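Local coordinates for HpcH/HpaI aldolase/citrate lyase family protein (Burkholderia cenocepacia, PDB 4MF4) that belongs to the HpcH/HpaI aldolase/citrate lyase family, folds as a closed eight-stranded parallel beta/alpha barrel and forms a six-chain assembly, at residues R84-A87 with W91-K94; A118-R123 with S129-R134; V140-F145 with R149-T154; V226-G231 with R237-A242. All coordinates share one frame; numbering follows the deposited sequence.

Contact 1. Residues R84-A87 with W91-K94; sequences RVPA and WLVK. With EDO (1,2-ethanediol), chain G.
Leu92 turns its CG anti to the carbonyl carbon (chi1 -69°) and reaches back from the helix toward Pro86 and Ala87. Its CD1 branch does the touching: it lies 4.2 Å from Pro86 CG, against the CG-CD side of the proline ring, and 4.3 Å from Ala87 CB. The CD2 branch turns the other way, onto the rim of one face of the neighbouring Trp91 ring. Val85 points toward the helix as well, its CG1 4.4 Å from the carbonyl oxygen of Leu92. Trp91 of the second subunit packs on Pro86, Ala87 and Leu92, so the apolar patch continues across a subunit interface. At the strand end, Arg84 places its CG anti to the backbone N (chi1 173°) and bends at chi3. Arg84 NH2 donates to O2 of 1,2-ethanediol (2.8 Å, 162°), and that oxygen lies in the guanidinium plane at its edge. NE of the same arginine forms a salt bridge with Asp54, and NH1 a hydrogen bond with Gln164. This barrel loop thus divides its chemistry: a polar strand end with Arg84 held by several partners, and an apolar turn resting on helix 90-98 by apolar packing, with no hydrogen bond across the segments.

Contact 2. Residues A118-R123 with S129-R134; sequences AVRLTR and SPDGLR
Leu133 N donates to Arg120 O (2.8 Å) and Arg134 N to Arg123 O (2.9 Å), backbone bonds that tie 118-123 to the returning loop. Arg120 O also takes the amide of Arg123, the two donors arriving from opposite faces of its carbonyl plane. Charged and polar side chains come next. Arg120, bent at chi3 (67°), sends NE to the backbone oxygen of Asp131 at 2.9 Å and 159°; that oxygen lies in the guanidinium plane, and NH2 adds a weak bond to it. The Asp131 carboxylate forms only a long salt bridge with Arg120, OD2 lying 3.7 Å from NE and well out of the guanidinium plane, so no N-H points at it. A type I beta turn from Ser129 to Gly132 presents these acceptors, in the connection that leads from helix 112-121 toward helix 151-154 on the outside of the barrel. Farther along, a water bridges Thr122 O to Arg134 NH1, while Arg134 NH2 bonds to Tyr151 OH. Van der Waals contacts fill in beside the bonds. Leu133 lays CD1 over the rim of one face of the Arg120 guanidinium and meets Leu121 CD2 at 4.0 Å. Ser129 OG rests 3.5 Å from Arg123 CG, a contact with the arginine's aliphatic part. Arg134 runs extended past Thr122, its CD 3.8 Å from Thr122 O.

Contact 3. Residues V140-F145 with R149-T154; sequences VRAAAF and RDYLQT
Ala143 and Tyr151 bring the backbones to 5.6 Å between their CA atoms, where a short 3-10 segment at 141-142 faces the first turn of helix 151-154. Tyr151 carries its side of the contact. With CG anti to the backbone N (chi1 178°), the ring extends from the helix alongside the two alanines, and one face receives them. Ala143 CB makes an off-centre CH-pi contact, 4.2 Å from the ring centroid and 29° from the normal, and lies nearest to CG, at the root of the ring. Ala142 meets the far end: its CB is 3.6 Å from Tyr151 CZ, with the hydroxyl beside it. Ala142 O stands above the same face, 3.4 Å from Tyr151 CE1. The main chain of 142-143 comes close to the aromatic face, with Ala142 C and Ala143 CA both over the rim. No hydrogen bond crosses between the segments; the hydroxyl has its partner outside them, in Arg134. Thr154 OG1 donates to Asp150 O (2.6 Å), a side-chain bond that reaches back across the turn to the N-cap residue. The contact lies on the periphery of the chain, outside the barrel, in the connection between helices 112-121 and 151-154. Arg141 beside it packs on helix 62-73 and bonds to Ala99 O just beyond helix 90-98, while a salt bridge joins it to Glu41 of the fourth subunit.

Contact 4. Residues V226-G231 with R237-A242; sequences VGIFAG and RQYREA
Ile228 drives its CD1 methyl straight onto the Tyr239 ring, 3.4 Å from the centroid and only 8° off the normal, a CH-pi contact over the centre of the face. The isoleucine chain is extended (CG1 anti to the backbone N, chi1 -169°), which carries CD1 to the ring, while Ile228 CG2 lies over the same face, 3.6 Å from Tyr239 CD2. The two side chains cross at about a right angle. Ala230, two residues along the strand and likewise pointing toward the helix, places CB at the ring edge, 3.8 Å from Tyr239 CE2. This is the packing layer of a beta-alpha unit of the barrel: strand 225-230 and helix 233-242 run antiparallel, the axes of the short segments 9.6 Å apart at 162°, before the chain crosses to strand 246-251. Phe229, between Ile228 and Ala230 in sequence, points away from the helix, and its ring meets Trp31 edge-to-face. The other side of the contact is wetter. Past the strand end a water accepts from Gly231 N (3.1 Å) and lies 2.9 Å from Tyr239 OH, linking loop and ring with no direct bond between the segments. On the outer side of the helix Arg240 turns away from the strand; its NH2 makes a long ion pair with Glu241 OE2, and both Arg237 and Arg240 bond to Ser269 O of the fifth subunit.

From the N terminus the four contacts follow in series, none nested in or crossing another. Contact 1 closes the loop from strand 80-84 into helix 90-98. Contact 2 then folds the loop after helix 112-121 back on that helix, and touches contact 1 where Val93 CG1 packs 3.7 Å from Leu121 O. Contact 3 closes the next turn, before helix 151-154, and the side chain of Arg134 joins contact 2 to its Tyr151. Contact 4, whose centre is about 26 Å from that of contact 1, lies on the opposite side of the chain's centre and closes the loop between strand 225-230 and helix 233-242.

Contact 1. Residues R84-A87 with W91-K94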
loop_
_atom_site.group_PDB
_atom_site.type_symbol
_atom_site.label_atom_id
_atom_site.label_comp_id
_atom_site.label_asym_id
_atom_site.label_seq_id
_atom_site.Cartn_x
_atom_site.Cartn_y
_atom_site.Cartn_z
ATOM N N ARG A 84 6.315 14.447 15.005
ATOM C CA ARG A 84 6.004 15.864 14.692
ATOM C C ARG A 84 4.764 15.946 13.805
ATOM O O ARG A 84 4.826 15.514 12.641
ATOM C CB ARG A 84 7.145 16.604 14.011
ATOM C CG ARG A 84 6.699 18.016 13.571
ATOM C CD ARG A 84 7.853 18.951 13.334
ATOM N NE ARG A 84 8.529 18.649 12.082
ATOM C CZ ARG A 84 9.517 19.367 11.547
ATOM N NH1 ARG A 84 10.032 20.445 12.164
ATOM N NH2 ARG A 84 10.031 18.982 10.395
ATOM N N VAL A 85 3.660 16.505 14.343
ATOM C CA VAL A 85 2.416 16.582 13.590
ATOM C C VAL A 85 2.517 17.686 12.538
ATOM O O VAL A 85 3.388 18.563 12.637
ATOM C CB VAL A 85 1.156 16.754 14.477
ATOM C CG1 VAL A 85 1.016 15.574 15.422
ATOM C CG2 VAL A 85 1.150 18.084 15.227
ATOM N N PRO A 86 1.674 17.614 11.490
ATOM C CA PRO A 86 1.744 18.602 10.421
ATOM C C PRO A 86 1.306 20.005 10.850
ATOM O O PRO A 86 1.843 20.978 10.340
ATOM C CB PRO A 86 0.767 18.058 9.351
ATOM C CG PRO A 86 0.514 16.641 9.733
ATOM C CD PRO A 86 0.607 16.640 11.243
ATOM N N ALA A 87 0.336 20.080 11.770
ATOM C CA ALA A 87 -0.325 21.340 12.151
ATOM C C ALA A 87 -1.110 21.087 13.445
ATOM O O ALA A 87 -1.300 19.957 13.855
ATOM C CB ALA A 87 -1.284 21.799 11.061
ATOM N N TRP A 91 -8.051 16.967 14.654
ATOM C CA TRP A 91 -8.122 15.636 14.030
ATOM C C TRP A 91 -6.758 14.990 13.782
ATOM O O TRP A 91 -6.599 13.775 13.940
ATOM C CB TRP A 91 -8.982 15.669 12.752
ATOM C CG TRP A 91 -8.304 16.098 11.482
ATOM C CD1 TRP A 91 -8.196 17.376 11.008
ATOM C CD2 TRP A 91 -7.752 15.254 10.448
ATOM N NE1 TRP A 91 -7.555 17.390 9.769
ATOM C CE2 TRP A 91 -7.264 16.104 9.413
ATOM C CE3 TRP A 91 -7.602 13.885 10.300
ATOM C CZ2 TRP A 91 -6.709 15.608 8.240
ATOM C CZ3 TRP A 91 -7.020 13.393 9.146
ATOM C CH2 TRP A 91 -6.571 14.251 8.138
ATOM N N LEU A 92 -5.760 15.792 13.414
ATOM C CA LEU A 92 -4.378 15.305 13.239
ATOM C C LEU A 92 -3.720 14.864 14.560
ATOM O O LEU A 92 -3.010 13.868 14.621
ATOM C CB LEU A 92 -3.545 16.414 12.601
ATOM C CG LEU A 92 -3.916 16.715 11.157
ATOM C CD1 LEU A 92 -3.311 18.018 10.651
ATOM C CD2 LEU A 92 -3.507 15.533 10.256
ATOM N N VAL A 93 -3.970 15.605 15.619
ATOM C CA VAL A 93 -3.426 15.291 16.950
ATOM C C VAL A 93 -4.048 14.014 17.498
ATOM O O VAL A 93 -3.354 13.200 18.054
ATOM C CB VAL A 93 -3.633 16.462 17.927
ATOM C CG1 VAL A 93 -3.340 16.108 19.389
ATOM C CG2 VAL A 93 -2.792 17.648 17.492
ATOM N N LYS A 94 -5.365 13.882 17.343
ATOM C CA LYS A 94 -6.112 12.695 17.654
ATOM C C LYS A 94 -5.515 11.473 16.945
ATOM O O LYS A 94 -5.277 10.453 17.576
ATOM C CB LYS A 94 -7.539 12.943 17.162
ATOM C CG LYS A 94 -8.617 12.097 17.727
ATOM C CD LYS A 94 -9.972 12.668 17.309
ATOM C CE LYS A 94 -10.323 13.932 18.047
ATOM N NZ LYS A 94 -11.438 14.619 17.331
HETATM C C1 EDO G . 13.665 19.869 11.688
HETATM O O1 EDO G . 13.827 21.215 12.178
HETATM C C2 EDO G . 13.716 19.769 10.169
HETATM O O2 EDO G . 12.466 20.224 9.618
#

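Contact 2. Residues A118-R123 with S129-R134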
loop_
_atom_site.group_PDB
_atom_site.type_symbol
_atom_site.label_atom_id
_atom_site.label_comp_id
_atom_site.label_asym_id
_atom_site.label_seq_id
_atom_site.Cartn_x
_atom_site.Cartn_y
_atom_site.Cartn_z
ATOM N N ALA A 118 -2.221 23.610 22.120
ATOM C CA ALA A 118 -1.513 22.399 21.758
ATOM C C ALA A 118 -1.588 21.409 22.897
ATOM O O ALA A 118 -1.972 20.257 22.704
ATOM C CB ALA A 118 -0.058 22.735 21.406
ATOM N N VAL A 119 -1.352 21.887 24.107
ATOM C CA VAL A 119 -1.489 21.053 25.301
ATOM C C VAL A 119 -2.897 20.531 25.511
ATOM O O VAL A 119 -3.050 19.352 25.766
ATOM C CB VAL A 119 -1.027 21.782 26.605
ATOM C CG1 VAL A 119 -1.332 20.952 27.862
ATOM C CG2 VAL A 119 0.465 22.054 26.558
ATOM N N ARG A 120 -3.903 21.399 25.430
ATOM C CA ARG A 120 -5.306 21.006 25.596
ATOM C C ARG A 120 -5.692 19.874 24.671
ATOM O O ARG A 120 -6.442 18.985 25.044
ATOM C CB ARG A 120 -6.259 22.187 25.293
ATOM C CG ARG A 120 -6.242 23.328 26.305
ATOM C CD ARG A 120 -7.188 24.451 25.863
ATOM N NE ARG A 120 -8.572 23.972 25.921
ATOM C CZ ARG A 120 -9.644 24.614 25.465
ATOM N NH1 ARG A 120 -9.526 25.787 24.854
ATOM N NH2 ARG A 120 -10.855 24.059 25.605
ATOM N N LEU A 121 -5.207 19.934 23.440
ATOM C CA LEU A 121 -5.515 18.943 22.428
ATOM C C LEU A 121 -4.969 17.589 22.810
ATOM O O LEU A 121 -5.500 16.586 22.347
ATOM C CB LEU A 121 -5.003 19.323 21.045
ATOM C CG LEU A 121 -5.629 20.517 20.328
ATOM C CD1 LEU A 121 -4.888 20.668 19.005
ATOM C CD2 LEU A 121 -7.122 20.398 20.059
ATOM N N THR A 122 -3.981 17.540 23.688
ATOM C CA THR A 122 -3.407 16.263 24.153
ATOM C C THR A 122 -3.939 15.695 25.464
ATOM O O THR A 122 -3.524 14.585 25.858
ATOM C CB THR A 122 -1.858 16.328 24.272
ATOM O OG1 THR A 122 -1.470 17.057 25.452
ATOM C CG2 THR A 122 -1.262 16.926 23.042
ATOM N N ARG A 123 -4.887 16.402 26.098
ATOM C CA ARG A 123 -5.380 16.030 27.421
ATOM C C ARG A 123 -6.870 15.630 27.401
ATOM O O ARG A 123 -7.694 16.331 26.872
ATOM C CB ARG A 123 -5.209 17.186 28.411
ATOM C CG ARG A 123 -3.757 17.604 28.719
ATOM C CD ARG A 123 -2.890 16.415 29.086
ATOM N NE ARG A 123 -1.670 16.751 29.810
ATOM C CZ ARG A 123 -0.456 16.906 29.275
ATOM N NH1 ARG A 123 -0.231 16.803 27.971
ATOM N NH2 ARG A 123 0.572 17.171 30.075
ATOM N N SER A 129 -6.608 18.762 34.144
ATOM C CA SER A 129 -6.783 19.448 32.862
ATOM C C SER A 129 -8.246 19.581 32.547
ATOM O O SER A 129 -8.748 18.924 31.628
ATOM C CB SER A 129 -6.073 18.672 31.738
ATOM O OG SER A 129 -4.690 18.524 31.998
ATOM N N PRO A 130 -8.979 20.417 33.319
ATOM C CA PRO A 130 -10.417 20.491 33.121
ATOM C C PRO A 130 -10.837 20.992 31.728
ATOM O O PRO A 130 -11.932 20.694 31.273
ATOM C CB PRO A 130 -10.858 21.489 34.211
ATOM C CG PRO A 130 -9.648 22.342 34.424
ATOM C CD PRO A 130 -8.531 21.344 34.375
ATOM N N ASP A 131 -9.976 21.767 31.075
ATOM C CA ASP A 131 -10.264 22.209 29.726
ATOM C C ASP A 131 -9.715 21.260 28.629
ATOM O O ASP A 131 -9.546 21.679 27.499
ATOM C CB ASP A 131 -9.744 23.627 29.506
ATOM C CG ASP A 131 -8.233 23.733 29.625
ATOM O OD1 ASP A 131 -7.544 22.758 29.972
ATOM O OD2 ASP A 131 -7.725 24.832 29.378
ATOM N N GLY A 132 -9.471 20.004 28.958
ATOM C CA GLY A 132 -8.885 19.058 27.981
ATOM C C GLY A 132 -9.776 18.892 26.785
ATOM O O GLY A 132 -10.999 18.865 26.935
ATOM N N LEU A 133 -9.172 18.763 25.606
ATOM C CA LEU A 133 -9.930 18.606 24.381
ATOM C C LEU A 133 -9.711 17.256 23.689
ATOM O O LEU A 133 -10.264 17.020 22.617
ATOM C CB LEU A 133 -9.605 19.732 23.418
ATOM C CG LEU A 133 -10.113 21.123 23.767
ATOM C CD1 LEU A 133 -9.721 22.071 22.666
ATOM C CD2 LEU A 133 -11.629 21.157 23.953
ATOM N N ARG A 134 -8.959 16.357 24.315
ATOM C CA ARG A 134 -8.756 15.045 23.722
ATOM C C ARG A 134 -10.037 14.159 23.732
ATOM O O ARG A 134 -10.644 13.922 24.766
ATOM C CB ARG A 134 -7.607 14.298 24.388
ATOM C CG ARG A 134 -7.203 13.062 23.598
ATOM C CD ARG A 134 -6.097 12.266 24.248
ATOM N NE ARG A 134 -5.948 11.035 23.462
ATOM C CZ ARG A 134 -5.128 10.032 23.736
ATOM N NH1 ARG A 134 -4.263 10.103 24.750
ATOM N NH2 ARG A 134 -5.137 8.974 22.910
HETATM O O HOH W 1 -3.939 12.057 26.958
#

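Contact 3. Residues V140-F145 with R149-T154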
loop_
_atom_site.group_PDB
_atom_site.type_symbol
_atom_site.label_atom_id
_atom_site.label_comp_id
_atom_site.label_asym_id
_atom_site.label_seq_id
_atom_site.Cartn_x
_atom_site.Cartn_y
_atom_site.Cartn_z
ATOM N N VAL A 140 -8.738 2.112 20.512
ATOM C CA VAL A 140 -7.590 2.494 19.673
ATOM C C VAL A 140 -6.245 1.835 20.094
ATOM O O VAL A 140 -6.089 1.331 21.236
ATOM C CB VAL A 140 -7.401 4.012 19.700
ATOM C CG1 VAL A 140 -8.635 4.729 19.122
ATOM C CG2 VAL A 140 -7.070 4.509 21.100
ATOM N N ARG A 141 -5.254 1.919 19.190
ATOM C CA ARG A 141 -3.951 1.297 19.405
ATOM C C ARG A 141 -3.390 1.765 20.759
ATOM O O ARG A 141 -2.950 0.945 21.554
ATOM C CB ARG A 141 -2.994 1.611 18.260
ATOM C CG ARG A 141 -1.616 1.003 18.462
ATOM C CD ARG A 141 -0.745 1.011 17.228
ATOM N NE ARG A 141 0.421 0.251 17.615
ATOM C CZ ARG A 141 1.526 0.726 18.204
ATOM N NH1 ARG A 141 1.752 2.030 18.390
ATOM N NH2 ARG A 141 2.445 -0.136 18.571
ATOM N N ALA A 142 -3.486 3.064 21.052
ATOM C CA ALA A 142 -2.911 3.619 22.325
ATOM C C ALA A 142 -3.463 2.947 23.580
ATOM O O ALA A 142 -2.781 2.905 24.609
ATOM C CB ALA A 142 -3.154 5.123 22.429
ATOM N N ALA A 143 -4.702 2.450 23.505
ATOM C CA ALA A 143 -5.310 1.723 24.630
ATOM C C ALA A 143 -5.171 0.224 24.549
ATOM O O ALA A 143 -6.008 -0.479 25.109
ATOM C CB ALA A 143 -6.776 2.031 24.705
ATOM N N ALA A 144 -4.158 -0.263 23.834
ATOM C CA ALA A 144 -4.023 -1.695 23.625
ATOM C C ALA A 144 -5.363 -2.293 23.125
ATOM O O ALA A 144 -5.756 -3.403 23.521
ATOM C CB ALA A 144 -3.584 -2.364 24.924
ATOM N N PHE A 145 -6.049 -1.532 22.270
ATOM C CA PHE A 145 -7.255 -1.990 21.574
ATOM C C PHE A 145 -8.413 -2.300 22.503
ATOM O O PHE A 145 -9.267 -3.094 22.168
ATOM C CB PHE A 145 -6.921 -3.194 20.673
ATOM C CG PHE A 145 -5.872 -2.884 19.650
ATOM C CD1 PHE A 145 -6.187 -2.182 18.509
ATOM C CD2 PHE A 145 -4.547 -3.227 19.883
ATOM C CE1 PHE A 145 -5.202 -1.867 17.578
ATOM C CE2 PHE A 145 -3.562 -2.911 18.981
ATOM C CZ PHE A 145 -3.894 -2.245 17.817
ATOM N N ARG A 149 -7.621 -1.223 30.422
ATOM C CA ARG A 149 -8.969 -0.838 30.912
ATOM C C ARG A 149 -9.001 0.531 31.616
ATOM O O ARG A 149 -10.050 1.175 31.682
ATOM C CB ARG A 149 -9.529 -1.910 31.871
ATOM N N ASP A 150 -7.856 0.933 32.153
ATOM C CA ASP A 150 -7.673 2.233 32.826
ATOM C C ASP A 150 -6.856 3.242 31.957
ATOM O O ASP A 150 -6.146 4.092 32.512
ATOM C CB ASP A 150 -6.883 2.001 34.120
ATOM C CG ASP A 150 -5.546 1.393 33.832
ATOM O OD1 ASP A 150 -5.451 0.831 32.712
ATOM O OD2 ASP A 150 -4.604 1.491 34.649
ATOM N N TYR A 151 -6.923 3.109 30.625
ATOM C CA TYR A 151 -6.231 4.020 29.693
ATOM C C TYR A 151 -6.639 5.458 29.983
ATOM O O TYR A 151 -5.805 6.330 30.114
ATOM C CB TYR A 151 -6.581 3.696 28.230
ATOM C CG TYR A 151 -5.926 4.646 27.254
ATOM C CD1 TYR A 151 -4.552 4.733 27.197
ATOM C CD2 TYR A 151 -6.671 5.450 26.397
ATOM C CE1 TYR A 151 -3.911 5.608 26.335
ATOM C CE2 TYR A 151 -6.036 6.332 25.510
ATOM C CZ TYR A 151 -4.644 6.406 25.488
ATOM O OH TYR A 151 -3.947 7.284 24.634
ATOM N N LEU A 152 -7.939 5.688 30.125
ATOM C CA LEU A 152 -8.448 7.038 30.404
ATOM C C LEU A 152 -7.851 7.722 31.662
ATOM O O LEU A 152 -7.529 8.908 31.607
ATOM C CB LEU A 152 -9.972 7.027 30.450
ATOM C CG LEU A 152 -10.589 6.634 29.116
ATOM C CD1 LEU A 152 -12.112 6.627 29.164
ATOM C CD2 LEU A 152 -10.093 7.557 28.036
ATOM N N GLN A 153 -7.670 6.963 32.752
ATOM C CA GLN A 153 -7.197 7.501 34.022
ATOM C C GLN A 153 -5.690 7.704 34.061
ATOM O O GLN A 153 -5.190 8.381 34.937
ATOM C CB GLN A 153 -7.593 6.570 35.177
ATOM N N THR A 154 -4.953 7.078 33.137
ATOM C CA THR A 154 -3.509 7.052 33.223
ATOM C C THR A 154 -2.797 7.705 31.992
ATOM O O THR A 154 -1.578 7.954 32.041
ATOM C CB THR A 154 -3.074 5.582 33.417
ATOM O OG1 THR A 154 -3.645 4.800 32.370
ATOM C CG2 THR A 154 -3.635 5.007 34.752
#

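Contact 4. Residues V226-G231 with R237-A242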
loop_
_atom_site.group_PDB
_atom_site.type_symbol
_atom_site.label_atom_id
_atom_site.label_comp_id
_atom_site.label_asym_id
_atom_site.label_seq_id
_atom_site.Cartn_x
_atom_site.Cartn_y
_atom_site.Cartn_z
ATOM N N VAL A 226 15.433 22.454 26.643
ATOM C CA VAL A 226 15.484 22.972 25.289
ATOM C C VAL A 226 16.085 21.970 24.306
ATOM O O VAL A 226 17.032 21.283 24.632
ATOM C CB VAL A 226 16.254 24.279 25.250
ATOM C CG1 VAL A 226 16.169 24.912 23.867
ATOM C CG2 VAL A 226 15.652 25.210 26.315
ATOM N N GLY A 227 15.500 21.906 23.120
ATOM C CA GLY A 227 15.961 21.004 22.065
ATOM C C GLY A 227 16.316 21.786 20.811
ATOM O O GLY A 227 15.957 22.952 20.688
ATOM N N ILE A 228 16.944 21.109 19.857
ATOM C CA ILE A 228 17.473 21.746 18.672
ATOM C C ILE A 228 17.767 20.688 17.623
ATOM O O ILE A 228 18.094 19.518 17.950
ATOM C CB ILE A 228 18.757 22.565 19.030
ATOM C CG1 ILE A 228 19.187 23.465 17.858
ATOM C CG2 ILE A 228 19.840 21.647 19.503
ATOM C CD1 ILE A 228 20.143 24.572 18.233
ATOM N N PHE A 229 17.613 21.087 16.362
ATOM C CA PHE A 229 17.980 20.255 15.230
ATOM C C PHE A 229 19.387 20.662 14.852
ATOM O O PHE A 229 19.597 21.816 14.451
ATOM C CB PHE A 229 17.026 20.477 14.024
ATOM C CG PHE A 229 17.294 19.543 12.870
ATOM C CD1 PHE A 229 18.225 19.880 11.896
ATOM C CD2 PHE A 229 16.713 18.301 12.818
ATOM C CE1 PHE A 229 18.520 19.012 10.849
ATOM C CE2 PHE A 229 17.002 17.419 11.779
ATOM C CZ PHE A 229 17.909 17.790 10.797
ATOM N N ALA A 230 20.339 19.727 14.947
ATOM C CA ALA A 230 21.719 19.961 14.499
ATOM C C ALA A 230 21.903 19.340 13.106
ATOM O O ALA A 230 21.484 18.174 12.862
ATOM C CB ALA A 230 22.707 19.371 15.489
ATOM N N GLY A 231 22.509 20.122 12.204
ATOM C CA GLY A 231 22.776 19.677 10.814
ATOM C C GLY A 231 24.008 18.802 10.677
ATOM O O GLY A 231 24.169 18.153 9.693
ATOM N N ARG A 237 27.693 19.026 19.039
ATOM C CA ARG A 237 28.611 19.190 20.193
ATOM C C ARG A 237 28.590 20.624 20.723
ATOM O O ARG A 237 28.586 20.814 21.926
ATOM C CB ARG A 237 30.068 18.794 19.863
ATOM C CG ARG A 237 30.237 17.307 19.551
ATOM C CD ARG A 237 31.667 16.946 19.131
ATOM N NE ARG A 237 32.583 17.212 20.231
ATOM C CZ ARG A 237 32.707 16.440 21.315
ATOM N NH1 ARG A 237 32.000 15.313 21.458
ATOM N NH2 ARG A 237 33.574 16.789 22.275
ATOM N N GLN A 238 28.552 21.622 19.851
ATOM C CA GLN A 238 28.456 23.011 20.323
ATOM C C GLN A 238 27.168 23.163 21.123
ATOM O O GLN A 238 27.150 23.800 22.199
ATOM C CB GLN A 238 28.426 24.041 19.200
ATOM C CG GLN A 238 29.624 24.055 18.269
ATOM C CD GLN A 238 29.389 24.876 16.997
ATOM O OE1 GLN A 238 28.258 25.086 16.554
ATOM N NE2 GLN A 238 30.473 25.349 16.409
ATOM N N TYR A 239 26.079 22.594 20.600
ATOM C CA TYR A 239 24.809 22.714 21.293
ATOM C C TYR A 239 24.826 21.966 22.637
ATOM O O TYR A 239 24.355 22.476 23.671
ATOM C CB TYR A 239 23.672 22.278 20.377
ATOM C CG TYR A 239 23.550 23.006 19.058
ATOM C CD1 TYR A 239 23.884 24.354 18.908
ATOM C CD2 TYR A 239 23.015 22.347 17.947
ATOM C CE1 TYR A 239 23.751 24.996 17.660
ATOM C CE2 TYR A 239 22.862 22.979 16.715
ATOM C CZ TYR A 239 23.225 24.295 16.574
ATOM O OH TYR A 239 23.041 24.862 15.321
ATOM N N ARG A 240 25.380 20.763 22.657
ATOM C CA ARG A 240 25.555 20.067 23.931
ATOM C C ARG A 240 26.313 20.944 24.953
ATOM O O ARG A 240 25.914 21.054 26.117
ATOM C CB ARG A 240 26.307 18.756 23.746
ATOM C CG ARG A 240 26.649 18.065 25.057
ATOM C CD ARG A 240 27.451 16.787 24.872
ATOM N NE ARG A 240 28.822 17.044 24.432
ATOM C CZ ARG A 240 29.857 16.229 24.627
ATOM N NH1 ARG A 240 29.725 15.070 25.281
ATOM N NH2 ARG A 240 31.051 16.592 24.161
ATOM N N GLU A 241 27.406 21.537 24.504
ATOM C CA GLU A 241 28.261 22.382 25.371
ATOM C C GLU A 241 27.505 23.626 25.877
ATOM O O GLU A 241 27.697 24.074 27.002
ATOM C CB GLU A 241 29.538 22.783 24.608
ATOM C CG GLU A 241 30.666 21.766 24.744
ATOM C CD GLU A 241 31.339 21.410 23.432
ATOM O OE1 GLU A 241 31.611 22.330 22.623
ATOM O OE2 GLU A 241 31.599 20.194 23.204
ATOM N N ALA A 242 26.621 24.164 25.049
ATOM C CA ALA A 242 25.851 25.329 25.424
ATOM C C ALA A 242 24.706 25.029 26.399
ATOM O O ALA A 242 24.182 25.943 27.011
ATOM C CB ALA A 242 25.319 26.056 24.177
HETATM O O HOH W 2 23.020 23.122 12.975
#